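Local atomic coordinates of V-type ATP synthase alpha chain (Nanoarchaeum equitans Kin4-M, PDB entry 5BN3), a protein that belongs to the alpha/beta family of rotary ATP synthase subunits and holds ADP in a P-loop nucleotide-binding domain, assembled with partner subunits. Residues Glu457-Asp460 / Ile461-Ile464; Met257-Val260 / Leu261-Pro265; Arg553-Ile556 / Lys557-Glu560; Pro118-Lys121 / Lys122-Ile126; Asn52-Lys55 / Val56-Val60. All coordinates share one frame; numbering follows the deposited sequence.

The five contacts are all local, each joining residues that follow directly along the chain, and they sample the subunit from its N-terminal barrel to its C-terminal helices. Contact 2 lies nearest the middle, in the nucleotide-binding domain, where the side chain of Glu259 is about 9 Å from bound ADP and that of Leu261 about 7 Å from a magnesium ion. Contact 5 in the beta-barrel and contact 3 in a C-terminal helix are about 72 Å apart between centres, on opposite sides of the chain's centre. Contacts 1 and 4 are likewise opposed, about 71 Å between centres. Contacts 1 and 3 are about 34 Å apart between centres, with about 23 Å between nearest atoms.

Contact 1: Glu457-Asp460 / Ile461-Ile464; sequences ELMD and IVSI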
loop_
_atom_site.group_PDB
_atom_site.type_symbol
_atom_site.label_atom_id
_atom_site.label_comp_id
_atom_site.label_asym_id
_atom_site.label_seq_id
_atom_site.Cartn_x
_atom_site.Cartn_y
_atom_site.Cartn_z
ATOM N N GLU A 457 10.417 20.995 -20.586
ATOM C CA GLU A 457 9.074 21.557 -20.694
ATOM C C GLU A 457 8.458 21.271 -22.059
ATOM O O GLU A 457 7.243 21.120 -22.180
ATOM C CB GLU A 457 9.110 23.073 -20.467
ATOM C CG GLU A 457 9.544 23.508 -19.074
ATOM C CD GLU A 457 9.760 25.009 -18.979
ATOM O OE1 GLU A 457 9.585 25.705 -20.004
ATOM O OE2 GLU A 457 10.108 25.493 -17.881
ATOM N N LEU A 458 9.304 21.194 -23.083
ATOM C CA LEU A 458 8.845 21.070 -24.467
ATOM C C LEU A 458 8.524 19.637 -24.899
ATOM O O LEU A 458 7.733 19.429 -25.820
ATOM C CB LEU A 458 9.875 21.683 -25.423
ATOM C CG LEU A 458 10.019 23.208 -25.408
ATOM C CD1 LEU A 458 11.188 23.660 -26.267
ATOM C CD2 LEU A 458 8.741 23.856 -25.892
ATOM N N MET A 459 9.126 18.655 -24.234
ATOM C CA MET A 459 8.999 17.256 -24.647
ATOM C C MET A 459 7.613 16.657 -24.390
ATOM O O MET A 459 7.282 15.598 -24.925
ATOM C CB MET A 459 10.078 16.397 -23.980
ATOM C CG MET A 459 11.504 16.696 -24.435
ATOM S SD MET A 459 12.068 15.726 -25.852
ATOM C CE MET A 459 11.532 16.753 -27.217
ATOM N N ASP A 460 6.813 17.335 -23.572
ATOM C CA ASP A 460 5.443 16.910 -23.301
ATOM C C ASP A 460 4.523 17.444 -24.396
ATOM O O ASP A 460 3.554 16.791 -24.790
ATOM C CB ASP A 460 4.990 17.436 -21.939
ATOM C CG ASP A 460 6.111 17.450 -20.915
ATOM O OD1 ASP A 460 6.885 16.470 -20.856
ATOM O OD2 ASP A 460 6.218 18.447 -20.169
ATOM N N ILE A 461 4.839 18.646 -24.871
ATOM C CA ILE A 461 4.152 19.255 -26.003
ATOM C C ILE A 461 4.483 18.477 -27.276
ATOM O O ILE A 461 3.633 18.302 -28.150
ATOM C CB ILE A 461 4.586 20.728 -26.189
ATOM C CG1 ILE A 461 4.373 21.527 -24.901
ATOM C CG2 ILE A 461 3.839 21.368 -27.342
ATOM C CD1 ILE A 461 4.731 23.003 -25.026
ATOM N N VAL A 462 5.727 18.011 -27.361
ATOM C CA VAL A 462 6.198 17.206 -28.487
ATOM C C VAL A 462 5.311 15.980 -28.719
ATOM O O VAL A 462 5.113 15.549 -29.857
ATOM C CB VAL A 462 7.687 16.819 -28.305
ATOM C CG1 VAL A 462 8.033 15.545 -29.062
ATOM C CG2 VAL A 462 8.578 17.969 -28.747
ATOM N N SER A 463 4.739 15.452 -27.640
ATOM C CA SER A 463 3.720 14.408 -27.742
ATOM C C SER A 463 2.406 14.982 -28.280
ATOM O O SER A 463 1.336 14.763 -27.706
ATOM C CB SER A 463 3.492 13.741 -26.384
ATOM O OG SER A 463 4.702 13.220 -25.864
ATOM N N ILE A 464 2.517 15.712 -29.387
ATOM C CA ILE A 464 1.407 16.362 -30.076
ATOM C C ILE A 464 1.994 17.030 -31.315
ATOM O O ILE A 464 1.570 18.127 -31.687
ATOM C CB ILE A 464 0.738 17.397 -29.182
#
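Met459 and Val462 lie side by side and point the same way, with the methionine methyl CE 3.5 Å from Val462 CG2. Bends at chi2 (-90°) and chi3 (89°) fold the thioether chain back and bring that methyl alongside the valine, although the methionine side chain sets out away from residues 461-464. A looser apolar contact joins Leu458 and Ile461, whose side chains slant across each other with Leu458 CD2 4.2 Å from Ile461 CD1. The backbone brings these pairs together. Val462 N donates to Leu458 O at 2.9 Å, an i to i+4 bond. Farther on, the bond from Ser463 N to Asp460 O is weak at 3.4 Å. Around this, Leu458 is buried against Tyr477 and Leu478 of helix 472-489, and Met459 also reaches Leu478. Glu457 turns its carboxylate away to a salt bridge with Arg454, while Ile461 packs on Thr358 of the neighbouring NEQ263 chain. Helix 441-458 passes here into the loop before helix 472-489, a helix-to-loop junction in the C-terminal domain of A- and V-type ATP synthase subunits.

Contact 2: Met257-Val260 / Leu261-Pro265; sequences MTEV and LEEFP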
loop_
_atom_site.group_PDB
_atom_site.type_symbol
_atom_site.label_atom_id
_atom_site.label_comp_id
_atom_site.label_asym_id
_atom_site.label_seq_id
_atom_site.Cartn_x
_atom_site.Cartn_y
_atom_site.Cartn_z
ATOM N N MET A 257 35.448 -5.714 -7.185
ATOM C CA MET A 257 36.682 -5.495 -6.440
ATOM C C MET A 257 37.873 -5.982 -7.260
ATOM O O MET A 257 38.907 -5.314 -7.334
ATOM C CB MET A 257 36.626 -6.226 -5.095
ATOM C CG MET A 257 35.433 -5.864 -4.219
ATOM S SD MET A 257 35.571 -4.252 -3.418
ATOM C CE MET A 257 34.837 -3.178 -4.652
ATOM N N THR A 258 37.712 -7.148 -7.883
ATOM C CA THR A 258 38.741 -7.727 -8.742
ATOM C C THR A 258 39.051 -6.816 -9.932
ATOM O O THR A 258 40.204 -6.694 -10.346
ATOM C CB THR A 258 38.308 -9.112 -9.262
ATOM O OG1 THR A 258 37.831 -9.910 -8.169
ATOM C CG2 THR A 258 39.469 -9.818 -9.934
ATOM N N GLU A 259 38.016 -6.180 -10.475
ATOM C CA GLU A 259 38.174 -5.235 -11.583
ATOM C C GLU A 259 39.121 -4.092 -11.221
ATOM O O GLU A 259 40.000 -3.728 -12.006
ATOM C CB GLU A 259 36.811 -4.674 -11.998
ATOM C CG GLU A 259 36.873 -3.382 -12.807
ATOM C CD GLU A 259 37.224 -3.605 -14.270
ATOM O OE1 GLU A 259 37.431 -4.770 -14.668
ATOM O OE2 GLU A 259 37.284 -2.609 -15.023
ATOM N N VAL A 260 38.941 -3.535 -10.027
ATOM C CA VAL A 260 39.807 -2.469 -9.538
ATOM C C VAL A 260 41.245 -2.966 -9.394
ATOM O O VAL A 260 42.190 -2.279 -9.780
ATOM C CB VAL A 260 39.303 -1.916 -8.190
ATOM C CG1 VAL A 260 40.272 -0.887 -7.641
ATOM C CG2 VAL A 260 37.921 -1.307 -8.351
ATOM N N LEU A 261 41.402 -4.171 -8.850
ATOM C CA LEU A 261 42.716 -4.792 -8.696
ATOM C C LEU A 261 43.420 -4.980 -10.037
ATOM O O LEU A 261 44.643 -4.878 -10.121
ATOM C CB LEU A 261 42.589 -6.147 -7.995
ATOM C CG LEU A 261 42.235 -6.161 -6.508
ATOM C CD1 LEU A 261 42.090 -7.592 -6.005
ATOM C CD2 LEU A 261 43.298 -5.431 -5.716
ATOM N N GLU A 262 42.646 -5.253 -11.082
ATOM C CA GLU A 262 43.208 -5.507 -12.407
ATOM C C GLU A 262 43.558 -4.229 -13.172
ATOM O O GLU A 262 44.554 -4.188 -13.891
ATOM C CB GLU A 262 42.247 -6.360 -13.247
ATOM C CG GLU A 262 42.122 -7.813 -12.798
ATOM C CD GLU A 262 41.324 -8.661 -13.774
ATOM O OE1 GLU A 262 40.940 -8.141 -14.845
ATOM O OE2 GLU A 262 41.082 -9.851 -13.474
ATOM N N GLU A 263 42.740 -3.193 -13.011
ATOM C CA GLU A 263 42.838 -2.000 -13.853
ATOM C C GLU A 263 43.667 -0.852 -13.266
ATOM O O GLU A 263 44.442 -0.220 -13.979
ATOM C CB GLU A 263 41.437 -1.503 -14.226
ATOM C CG GLU A 263 40.636 -2.492 -15.061
ATOM C CD GLU A 263 41.262 -2.744 -16.417
ATOM O OE1 GLU A 263 41.772 -1.780 -17.024
ATOM O OE2 GLU A 263 41.249 -3.907 -16.873
ATOM N N PHE A 264 43.495 -0.581 -11.975
ATOM C CA PHE A 264 44.203 0.522 -11.312
ATOM C C PHE A 264 45.747 0.480 -11.380
ATOM O O PHE A 264 46.380 1.531 -11.487
ATOM C CB PHE A 264 43.720 0.689 -9.863
ATOM C CG PHE A 264 42.416 1.441 -9.733
ATOM C CD1 PHE A 264 41.343 1.158 -10.570
ATOM C CD2 PHE A 264 42.259 2.420 -8.763
ATOM C CE1 PHE A 264 40.145 1.844 -10.450
ATOM C CE2 PHE A 264 41.058 3.109 -8.635
ATOM C CZ PHE A 264 40.002 2.820 -9.479
ATOM N N PRO A 265 46.360 -0.720 -11.304
ATOM C CA PRO A 265 47.817 -0.751 -11.492
ATOM C C PRO A 265 48.274 -0.342 -12.897
ATOM O O PRO A 265 49.453 -0.031 -13.071
ATOM C CB PRO A 265 48.170 -2.220 -11.239
ATOM C CG PRO A 265 47.113 -2.700 -10.313
ATOM C CD PRO A 265 45.858 -1.998 -10.759
HETATM O O HOH W 1 39.616 -5.696 -16.217
#
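Val260 turns CG1 anti to its backbone N (chi1 175°), which sends that methyl along the helix to the ring of Phe264, one turn on. The ring receives it over a face: CG1 stands 3.7 Å from the centroid of the Phe264 ring and 11° off the ring normal, a well-centred CH-pi contact. Glu259 starts in a similar direction, but a bend at chi2 (79°) swings its carboxylate back, so that OE2 lies 3.4 Å from Glu263 CG. The two carboxylates are nearly parallel, and Glu259 OE1 and Glu263 OE2 come within 4.5 Å of each other. A water lies between them, 2.8 Å from Glu259 OE1 and 2.5 Å from Glu263 OE2; it has more acceptors in reach than protons, so how it shares them is unsettled, but it may ease the repulsion of the like charges. Beneath these side chains the helical ladder continues: Leu261 N donates to Met257 O at 3.1 Å and Phe264 N to Val260 O at 3.1 Å. Thr258, Glu259 and Glu262 meet the neighbouring NEQ263 chain, where Pro101 O is the stronger partner of Thr258 OG1, with Gly254 O of the same chain as Thr258 competing for the proton, and Val106 N bonds to Glu262 OE2. Helix 254-263 is the helix of a beta-alpha-beta unit between strands 244-250 and 280-285, with Val260 and Leu261 packing on Leu282 and Phe264 on Thr280 of the second strand, and with Val260 on Gln234 and Phe264 on Lys238 of helix 229-239.

Contact 3: Arg553-Ile556 / Lys557-Glu560; sequences REEI and KAIE
Glu560 N donates to Ile556 O at 2.8 Å, with the N-H aimed at the oxygen at 159°. Ile559 N reaches Glu555 O over the same 2.8 Å, though at a more bent 143°. The bonds from Ala558 N to Glu554 O, 3.0 Å, and from Lys557 N to Arg553 O, 3.2 Å, complete four consecutive i to i+4 steps. This is the regular ladder of an alpha helix, here helix 552-562 near the C-terminus of the chain. The side chains then meet one turn apart. With chi1 at -173°, Glu555 CG stands anti to the backbone N and is set against Ile559, 4.0 Å from its CD1; the bend at chi2 then directs the carboxylate. The polar end of Glu555 goes elsewhere, since OE1 forms a salt bridge with Lys547. On the next pair, Ile556 CG2 lies 3.9 Å from the carboxylate carbon CD of Glu560, so the glutamate's flat end is flanked by a methyl group. The extended chain of Lys557 begins close against the backbone, its CG 3.2 Å from Arg553 O. Farther out, both buried isoleucines pack on helix 503-523, Ile556 on Glu508 and Ile559 on Ile512; Ile559 also touches Ile537 and Ile541 of helix 537-542.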
loop_
_atom_site.group_PDB
_atom_site.type_symbol
_atom_site.label_atom_id
_atom_site.label_comp_id
_atom_site.label_asym_id
_atom_site.label_seq_id
_atom_site.Cartn_x
_atom_site.Cartn_y
_atom_site.Cartn_z
ATOM N N ARG A 553 41.874 20.390 -29.128
ATOM C CA ARG A 553 42.214 21.803 -29.290
ATOM C C ARG A 553 42.212 22.223 -30.757
ATOM O O ARG A 553 41.799 23.333 -31.092
ATOM C CB ARG A 553 43.587 22.105 -28.678
ATOM C CG ARG A 553 43.715 21.792 -27.194
ATOM C CD ARG A 553 45.008 22.362 -26.622
ATOM N NE ARG A 553 45.185 22.035 -25.208
ATOM C CZ ARG A 553 46.126 21.220 -24.740
ATOM N NH1 ARG A 553 46.986 20.648 -25.571
ATOM N NH2 ARG A 553 46.211 20.980 -23.439
ATOM N N GLU A 554 42.683 21.333 -31.623
ATOM C CA GLU A 554 42.729 21.598 -33.056
ATOM C C GLU A 554 41.325 21.663 -33.643
ATOM O O GLU A 554 41.024 22.534 -34.459
ATOM C CB GLU A 554 43.536 20.513 -33.775
ATOM C CG GLU A 554 45.014 20.454 -33.408
ATOM C CD GLU A 554 45.289 19.728 -32.101
ATOM O OE1 GLU A 554 46.358 19.090 -32.002
ATOM O OE2 GLU A 554 44.456 19.800 -31.173
ATOM N N GLU A 555 40.471 20.735 -33.226
ATOM C CA GLU A 555 39.099 20.680 -33.716
ATOM C C GLU A 555 38.283 21.895 -33.269
ATOM O O GLU A 555 37.408 22.366 -33.996
ATOM C CB GLU A 555 38.416 19.388 -33.262
ATOM C CG GLU A 555 37.041 19.177 -33.862
ATOM C CD GLU A 555 37.092 18.929 -35.355
ATOM O OE1 GLU A 555 38.097 18.361 -35.830
ATOM O OE2 GLU A 555 36.125 19.298 -36.055
ATOM N N ILE A 556 38.574 22.396 -32.074
ATOM C CA ILE A 556 37.904 23.585 -31.554
ATOM C C ILE A 556 38.247 24.805 -32.400
ATOM O O ILE A 556 37.363 25.587 -32.764
ATOM C CB ILE A 556 38.273 23.846 -30.081
ATOM C CG1 ILE A 556 37.433 22.958 -29.165
ATOM C CG2 ILE A 556 38.049 25.299 -29.711
ATOM C CD1 ILE A 556 37.704 23.177 -27.697
ATOM N N LYS A 557 39.530 24.960 -32.713
ATOM C CA LYS A 557 39.971 26.014 -33.614
ATOM C C LYS A 557 39.249 25.871 -34.945
ATOM O O LYS A 557 38.801 26.855 -35.517
ATOM C CB LYS A 557 41.487 25.959 -33.819
ATOM C CG LYS A 557 42.293 26.153 -32.541
ATOM C CD LYS A 557 43.785 26.250 -32.829
ATOM C CE LYS A 557 44.584 26.500 -31.554
ATOM N NZ LYS A 557 46.017 26.802 -31.841
ATOM N N ALA A 558 39.119 24.635 -35.417
ATOM C CA ALA A 558 38.409 24.357 -36.660
ATOM C C ALA A 558 36.928 24.728 -36.579
ATOM O O ALA A 558 36.357 25.239 -37.542
ATOM C CB ALA A 558 38.560 22.897 -37.031
ATOM N N ILE A 559 36.312 24.456 -35.431
ATOM C CA ILE A 559 34.900 24.759 -35.217
ATOM C C ILE A 559 34.659 26.264 -35.080
ATOM O O ILE A 559 33.677 26.788 -35.606
ATOM C CB ILE A 559 34.340 23.994 -33.987
ATOM C CG1 ILE A 559 34.284 22.493 -34.283
ATOM C CG2 ILE A 559 32.951 24.485 -33.618
ATOM C CD1 ILE A 559 33.964 21.638 -33.078
ATOM N N GLU A 560 35.565 26.956 -34.391
ATOM C CA GLU A 560 35.448 28.400 -34.183
ATOM C C GLU A 560 35.402 29.194 -35.492
ATOM O O GLU A 560 34.651 30.163 -35.608
ATOM C CB GLU A 560 36.582 28.908 -33.282
ATOM C CG GLU A 560 36.432 28.543 -31.807
ATOM C CD GLU A 560 37.649 28.923 -30.984
ATOM O OE1 GLU A 560 38.764 28.941 -31.547
ATOM O OE2 GLU A 560 37.496 29.202 -29.775
#

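Contact 4: Pro118-Lys121 / Lys122-Ile126; sequences PKKK and KGDTI
Two hydrogen bonds link Lys121 and Asp124, one through a side chain and one through backbone alone. The first runs from Lys121 N to Asp124 OD2 at 3.0 Å and is almost straight, at 175°, yet the donor approaches from above the carboxylate plane. With chi1 at -77°, Asp124 CG sits beside its own backbone N, which turns the carboxylate back over Lys121. The second returns from Asp124 N to Lys121 O at 3.1 Å and closes a type II beta turn. Gly123 takes the third position of that turn with phi 92°, a positive value that glycine adopts readily in type II turns. Among charged groups, Lys120 NZ is 5.3 Å from Asp124 OD2, too far for direct contact but near enough that the lysine may still favour the negative charge. Apolar contact is slight: the bent chain of Lys120 brings CE to 4.4 Å from Ile126 CG1. Outside the turn, Lys120 and Asp124 pack on Ile154 of strand 152-157, and the backbones of Gly123 and Asp124 bond to that residue. What results is a beta turn braced by an aspartate, linking strands 114-118 and 125-126 of two antiparallel sheets in the barrel-sandwich domain.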
loop_
_atom_site.group_PDB
_atom_site.type_symbol
_atom_site.label_atom_id
_atom_site.label_comp_id
_atom_site.label_asym_id
_atom_site.label_seq_id
_atom_site.Cartn_x
_atom_site.Cartn_y
_atom_site.Cartn_z
ATOM N N PRO A 118 62.885 10.704 10.802
ATOM C CA PRO A 118 62.321 11.474 11.919
ATOM C C PRO A 118 62.178 12.959 11.598
ATOM O O PRO A 118 62.938 13.492 10.791
ATOM C CB PRO A 118 63.352 11.271 13.038
ATOM C CG PRO A 118 64.632 11.021 12.326
ATOM C CD PRO A 118 64.259 10.251 11.083
ATOM N N LYS A 119 61.200 13.610 12.219
ATOM C CA LYS A 119 60.999 15.040 12.035
ATOM C C LYS A 119 61.099 15.753 13.371
ATOM O O LYS A 119 60.915 16.966 13.460
ATOM C CB LYS A 119 59.644 15.315 11.380
ATOM C CG LYS A 119 59.581 14.922 9.916
ATOM C CD LYS A 119 60.714 15.575 9.138
ATOM C CE LYS A 119 60.601 15.304 7.645
ATOM N NZ LYS A 119 61.659 16.023 6.877
ATOM N N LYS A 120 61.390 14.980 14.410
ATOM C CA LYS A 120 61.588 15.528 15.742
ATOM C C LYS A 120 62.955 15.112 16.264
ATOM O O LYS A 120 63.533 14.127 15.797
ATOM C CB LYS A 120 60.500 15.028 16.690
ATOM C CG LYS A 120 59.080 15.293 16.231
ATOM C CD LYS A 120 58.787 16.779 16.107
ATOM C CE LYS A 120 57.894 17.264 17.239
ATOM N NZ LYS A 120 56.978 18.356 16.794
ATOM N N LYS A 121 63.475 15.867 17.225
ATOM C CA LYS A 121 64.753 15.540 17.838
ATOM C C LYS A 121 64.552 15.031 19.255
ATOM O O LYS A 121 63.493 15.227 19.851
ATOM C CB LYS A 121 65.668 16.767 17.863
ATOM C CG LYS A 121 66.068 17.273 16.490
ATOM C CD LYS A 121 66.962 18.498 16.600
ATOM C CE LYS A 121 67.426 18.977 15.235
ATOM N NZ LYS A 121 68.296 20.179 15.358
ATOM N N LYS A 122 65.574 14.367 19.782
ATOM C CA LYS A 122 65.589 13.944 21.174
ATOM C C LYS A 122 65.457 15.179 22.060
ATOM O O LYS A 122 66.079 16.208 21.793
ATOM C CB LYS A 122 66.904 13.218 21.465
ATOM C CG LYS A 122 67.020 12.594 22.843
ATOM C CD LYS A 122 68.382 11.927 22.988
ATOM C CE LYS A 122 68.667 11.527 24.422
ATOM N NZ LYS A 122 70.092 11.130 24.601
ATOM N N GLY A 123 64.626 15.091 23.094
ATOM C CA GLY A 123 64.422 16.216 23.988
ATOM C C GLY A 123 63.264 17.109 23.585
ATOM O O GLY A 123 62.832 17.960 24.364
ATOM N N ASP A 124 62.766 16.932 22.365
ATOM C CA ASP A 124 61.584 17.661 21.922
ATOM C C ASP A 124 60.366 17.200 22.712
ATOM O O ASP A 124 60.263 16.027 23.080
ATOM C CB ASP A 124 61.340 17.441 20.426
ATOM C CG ASP A 124 62.269 18.262 19.551
ATOM O OD1 ASP A 124 63.229 18.858 20.086
ATOM O OD2 ASP A 124 62.041 18.303 18.324
ATOM N N THR A 125 59.451 18.124 22.985
ATOM C CA THR A 125 58.183 17.768 23.609
ATOM C C THR A 125 57.168 17.475 22.508
ATOM O O THR A 125 57.114 18.184 21.500
ATOM C CB THR A 125 57.664 18.889 24.531
ATOM O OG1 THR A 125 58.714 19.310 25.410
ATOM C CG2 THR A 125 56.489 18.397 25.361
ATOM N N ILE A 126 56.378 16.421 22.691
ATOM C CA ILE A 126 55.419 16.006 21.673
ATOM C C ILE A 126 54.011 15.908 22.264
ATOM O O ILE A 126 53.847 15.561 23.435
ATOM C CB ILE A 126 55.854 14.665 21.008
ATOM C CG1 ILE A 126 55.334 14.568 19.573
ATOM C CG2 ILE A 126 55.432 13.454 21.837
ATOM C CD1 ILE A 126 55.794 13.323 18.847
#

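Contact 5: Asn52-Lys55 / Val56-Val60; sequences NGLK and VGEPV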
loop_
_atom_site.group_PDB
_atom_site.type_symbol
_atom_site.label_atom_id
_atom_site.label_comp_id
_atom_site.label_asym_id
_atom_site.label_seq_id
_atom_site.Cartn_x
_atom_site.Cartn_y
_atom_site.Cartn_z
ATOM N N ASN A 52 26.758 -21.146 10.897
ATOM C CA ASN A 52 26.257 -22.493 10.644
ATOM C C ASN A 52 27.214 -23.524 11.233
ATOM O O ASN A 52 28.430 -23.424 11.058
ATOM C CB ASN A 52 26.080 -22.738 9.143
ATOM C CG ASN A 52 25.171 -23.919 8.845
ATOM O OD1 ASN A 52 24.148 -24.113 9.504
ATOM N ND2 ASN A 52 25.542 -24.714 7.848
ATOM N N GLY A 53 26.669 -24.501 11.948
ATOM C CA GLY A 53 27.489 -25.532 12.554
ATOM C C GLY A 53 27.890 -25.219 13.983
ATOM O O GLY A 53 28.469 -26.066 14.663
ATOM N N LEU A 54 27.593 -24.005 14.442
ATOM C CA LEU A 54 27.862 -23.643 15.833
ATOM C C LEU A 54 26.966 -24.455 16.768
ATOM O O LEU A 54 25.879 -24.885 16.380
ATOM C CB LEU A 54 27.663 -22.143 16.072
ATOM C CG LEU A 54 28.782 -21.184 15.657
ATOM C CD1 LEU A 54 28.439 -19.752 16.053
ATOM C CD2 LEU A 54 30.097 -21.599 16.285
ATOM N N LYS A 55 27.426 -24.663 17.997
ATOM C CA LYS A 55 26.737 -25.536 18.941
ATOM C C LYS A 55 26.438 -24.813 20.250
ATOM O O LYS A 55 27.253 -24.022 20.726
ATOM C CB LYS A 55 27.609 -26.758 19.233
ATOM C CG LYS A 55 26.899 -28.095 19.135
ATOM C CD LYS A 55 27.754 -29.198 19.750
ATOM C CE LYS A 55 29.213 -29.081 19.322
ATOM N NZ LYS A 55 30.109 -29.987 20.096
ATOM N N VAL A 56 25.273 -25.094 20.834
ATOM C CA VAL A 56 24.905 -24.542 22.138
ATOM C C VAL A 56 25.922 -24.976 23.201
ATOM O O VAL A 56 26.165 -24.270 24.182
ATOM C CB VAL A 56 23.456 -24.943 22.527
ATOM C CG1 VAL A 56 23.156 -24.633 23.985
ATOM C CG2 VAL A 56 22.454 -24.229 21.628
ATOM N N GLY A 57 26.549 -26.125 22.984
ATOM C CA GLY A 57 27.610 -26.568 23.870
ATOM C C GLY A 57 28.990 -26.065 23.475
ATOM O O GLY A 57 29.880 -26.865 23.188
ATOM N N GLU A 58 29.176 -24.744 23.471
ATOM C CA GLU A 58 30.449 -24.142 23.062
ATOM C C GLU A 58 30.805 -22.869 23.835
ATOM O O GLU A 58 29.931 -22.074 24.179
ATOM C CB GLU A 58 30.470 -23.869 21.550
ATOM C CG GLU A 58 30.791 -25.093 20.709
ATOM C CD GLU A 58 31.200 -24.747 19.294
ATOM O OE1 GLU A 58 30.394 -24.974 18.368
ATOM O OE2 GLU A 58 32.333 -24.258 19.103
ATOM N N PRO A 59 32.106 -22.673 24.103
ATOM C CA PRO A 59 32.590 -21.538 24.895
ATOM C C PRO A 59 32.700 -20.242 24.093
ATOM O O PRO A 59 32.847 -20.278 22.869
ATOM C CB PRO A 59 33.990 -21.990 25.312
ATOM C CG PRO A 59 34.438 -22.859 24.180
ATOM C CD PRO A 59 33.202 -23.581 23.712
ATOM N N VAL A 60 32.623 -19.113 24.790
ATOM C CA VAL A 60 32.878 -17.803 24.200
ATOM C C VAL A 60 33.984 -17.123 25.003
ATOM O O VAL A 60 33.913 -17.061 26.230
ATOM C CB VAL A 60 31.614 -16.917 24.209
ATOM C CG1 VAL A 60 31.938 -15.508 23.725
ATOM C CG2 VAL A 60 30.527 -17.534 23.347
HETATM O O HOH W 2 31.596 -25.702 15.521
#
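A side-chain to backbone contact across a tight bend joins Lys55 and Glu58, in the loop between strands 42-47 and 60-61 of the N-terminal beta-barrel. Glu58 reaches back along the chain: its CG is anti to the carbonyl carbon (chi1 -81°) and the chain beyond is extended, which delivers OE1 to the backbone of Lys55. The bond from Lys55 N to Glu58 OE1 is 3.0 Å long but weak, bent to 130° at the hydrogen. The same oxygen lies 3.4 Å from Lys55 CB, so it rests against the root of the lysine side chain as well as its amide. A water adds a second link, donating to Gly53 O at 3.3 Å and to Glu58 OE1 at 3.2 Å. Within the bend, Gly57 is the centre of an inverse gamma turn, with a weak bond from Glu58 N to Val56 O at 3.1 Å. Lys55 NZ stays 5.3 Å from Glu58 OE1, so the opposite charges attract, if at all, only at a distance. Leu54 crosses the glutamate at about a right angle, its CD2 4.0 Å from OE1, and its buried side chain packs on Ile7, Val12 and Val26 of three barrel strands. The other carboxylate oxygen, Glu58 OE2, accepts a hydrogen bond from Glu28 N, so one side chain ties two parts of the barrel together. The backbones of Gly53, Leu54 and Val56 hydrogen-bond to the neighbouring NEQ263 chain; Lys55 packs on Asn15 and Val56 on Glu36 of that chain.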